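Local coordinates for ubiquitin (Sulfolobus solfataricus, PDB 4WWM), which is a Urm1-family ubiquitin-like protein, probably a protein modifier linked to the proteasome pathway, as in a related Sulfolobus, and perhaps to tRNA processing, at residues Val21-Leu26 and Leu30-Ser35. Numbering follows the deposited sequence.
Sequences VNDREL and LVKIDS
Lys-32 reaches from the last turn of helix 26-33 back over the loop that leads into it, and its CD, CE and NZ do most of the touching. Its CB points at the loop, and the chain runs out extended (chi1 177°) until it bends at chi3 (-71°) before NZ. Lys-32 CD slides past CG1 of Val-21, apolar against apolar, while Lys-32 CE passes 3.1 Å from OD2 of Asp-23. At the tip, Lys-32 NZ forms a salt bridge of 3.0 Å with Asp-23 OD2, approaching from its syn side but 29° out of the carboxylate plane. Lys-32 NZ also gives a weak hydrogen bond to OD1 of Asn-22 and shorter ones, 2.8 and 2.7 Å, to two waters, the first of which accepts the Asn-22 backbone N-H as well; four acceptors share three protons, which fits the weak Asn-22 bond. Were Asp-23 an alanine, Lys-32 NZ would probably lose its charged partner and be freer to turn, held by only Asn-22 and the waters. Beneath, branched side chains suit the buried side: CD1 of Ile-33 meets CG1 of Val-21 at 3.9 Å. Leu-26 O accepts the i+4 helical bond from Leu-30 N at 3.0 Å, and CD1 of Leu-26 lies 4.2 Å from CG of Leu-30, the two side chains crossing at a slant. The contact thus ties the strand-to-helix connection of a β-grasp, ubiquitin-like fold to the helix that packs on its mixed sheet.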
loop_
_atom_site.group_PDB
_atom_site.type_symbol
_atom_site.label_atom_id
_atom_site.label_comp_id
_atom_site.label_asym_id
_atom_site.label_seq_id
_atom_site.Cartn_x
_atom_site.Cartn_y
_atom_site.Cartn_z
ATOM N N VAL A 21 8.893 -3.475 4.153
ATOM C CA VAL A 21 8.105 -4.329 5.039
ATOM C C VAL A 21 8.365 -5.786 4.664
ATOM O O VAL A 21 8.575 -6.096 3.493
ATOM C CB VAL A 21 6.596 -4.021 4.942
ATOM C CG1 VAL A 21 6.312 -2.588 5.396
ATOM C CG2 VAL A 21 6.087 -4.256 3.516
ATOM N N ASN A 22 8.356 -6.681 5.645
ATOM C CA ASN A 22 8.698 -8.076 5.380
ATOM C C ASN A 22 7.517 -8.899 4.853
ATOM O O ASN A 22 7.690 -10.030 4.402
ATOM C CB ASN A 22 9.264 -8.732 6.643
ATOM C CG ASN A 22 8.262 -8.781 7.785
ATOM O OD1 ASN A 22 7.093 -8.425 7.627
ATOM N ND2 ASN A 22 8.722 -9.232 8.948
ATOM N N ASP A 23 6.322 -8.321 4.900
ATOM C CA ASP A 23 5.100 -9.040 4.549
ATOM C C ASP A 23 5.047 -9.427 3.070
ATOM O O ASP A 23 5.405 -8.634 2.200
ATOM C CB ASP A 23 3.881 -8.186 4.905
ATOM C CG ASP A 23 3.751 -7.949 6.397
ATOM O OD1 ASP A 23 3.120 -8.782 7.080
ATOM O OD2 ASP A 23 4.280 -6.927 6.885
ATOM N N ARG A 24 4.595 -10.649 2.795
ATOM C CA ARG A 24 4.442 -11.128 1.421
ATOM C C ARG A 24 2.969 -11.166 1.002
ATOM O O ARG A 24 2.642 -11.573 -0.113
ATOM C CB ARG A 24 5.072 -12.513 1.270
ATOM C CG ARG A 24 6.555 -12.548 1.617
ATOM C CD ARG A 24 7.152 -13.915 1.346
ATOM N NE ARG A 24 7.205 -14.213 -0.082
ATOM C CZ ARG A 24 7.565 -15.388 -0.589
ATOM N NH1 ARG A 24 7.904 -16.389 0.214
ATOM N NH2 ARG A 24 7.580 -15.565 -1.903
ATOM N N GLU A 25 2.093 -10.742 1.907
ATOM C CA GLU A 25 0.661 -10.650 1.640
ATOM C C GLU A 25 0.250 -9.181 1.614
ATOM O O GLU A 25 0.433 -8.468 2.602
ATOM C CB GLU A 25 -0.136 -11.414 2.700
ATOM C CG GLU A 25 -1.648 -11.314 2.553
ATOM C CD GLU A 25 -2.390 -11.973 3.702
ATOM O OE1 GLU A 25 -3.594 -11.689 3.870
ATOM O OE2 GLU A 25 -1.771 -12.779 4.431
ATOM N N LEU A 26 -0.307 -8.736 0.491
ATOM C CA LEU A 26 -0.579 -7.316 0.281
ATOM C C LEU A 26 -1.414 -6.711 1.401
ATOM O O LEU A 26 -1.094 -5.636 1.898
ATOM C CB LEU A 26 -1.287 -7.090 -1.057
ATOM C CG LEU A 26 -1.687 -5.634 -1.335
ATOM C CD1 LEU A 26 -0.468 -4.721 -1.318
ATOM C CD2 LEU A 26 -2.427 -5.515 -2.659
ATOM N N LEU A 30 -0.465 -3.543 3.909
ATOM C CA LEU A 30 -1.269 -2.345 4.114
ATOM C C LEU A 30 -1.650 -2.168 5.579
ATOM O O LEU A 30 -1.671 -1.046 6.082
ATOM C CB LEU A 30 -2.527 -2.392 3.244
ATOM C CG LEU A 30 -2.275 -2.521 1.738
ATOM C CD1 LEU A 30 -3.588 -2.639 0.979
ATOM C CD2 LEU A 30 -1.456 -1.354 1.206
ATOM N N VAL A 31 -1.943 -3.267 6.264
ATOM C CA VAL A 31 -2.310 -3.199 7.675
ATOM C C VAL A 31 -1.120 -2.738 8.515
ATOM O O VAL A 31 -1.290 -1.980 9.470
ATOM C CB VAL A 31 -2.828 -4.559 8.197
ATOM C CG1 VAL A 31 -2.908 -4.576 9.724
ATOM C CG2 VAL A 31 -4.197 -4.863 7.609
ATOM N N LYS A 32 0.081 -3.191 8.163
ATOM C CA LYS A 32 1.279 -2.790 8.895
ATOM C C LYS A 32 1.571 -1.305 8.689
ATOM O O LYS A 32 1.981 -0.612 9.617
ATOM C CB LYS A 32 2.490 -3.622 8.464
ATOM C CG LYS A 32 3.795 -3.191 9.139
ATOM C CD LYS A 32 4.933 -4.169 8.884
ATOM C CE LYS A 32 4.734 -5.477 9.635
ATOM N NZ LYS A 32 5.833 -6.449 9.371
ATOM N N ILE A 33 1.362 -0.831 7.467
ATOM C CA ILE A 33 1.547 0.575 7.140
ATOM C C ILE A 33 0.476 1.433 7.817
ATOM O O ILE A 33 0.775 2.483 8.393
ATOM C CB ILE A 33 1.501 0.793 5.604
ATOM C CG1 ILE A 33 2.678 0.089 4.922
ATOM C CG2 ILE A 33 1.504 2.274 5.246
ATOM C CD1 ILE A 33 4.051 0.590 5.336
ATOM N N ASP A 34 -0.768 0.967 7.752
ATOM C CA ASP A 34 -1.928 1.760 8.151
ATOM C C ASP A 34 -2.380 1.461 9.580
ATOM O O ASP A 34 -3.473 1.862 9.991
ATOM C CB ASP A 34 -3.080 1.492 7.180
ATOM C CG ASP A 34 -4.118 2.595 7.176
ATOM O OD1 ASP A 34 -3.736 3.781 7.224
ATOM O OD2 ASP A 34 -5.322 2.270 7.105
ATOM N N SER A 35 -1.523 0.771 10.329
ATOM C CA SER A 35 -1.886 0.162 11.610
ATOM C C SER A 35 -2.723 1.056 12.529
ATOM O O SER A 35 -3.907 0.796 12.736
ATOM C CB SER A 35 -0.616 -0.272 12.347
ATOM O OG SER A 35 -0.931 -0.978 13.534
HETATM O O HOH W 1 8.220 -5.459 8.324
HETATM O O HOH W 2 6.042 -8.538 11.085
#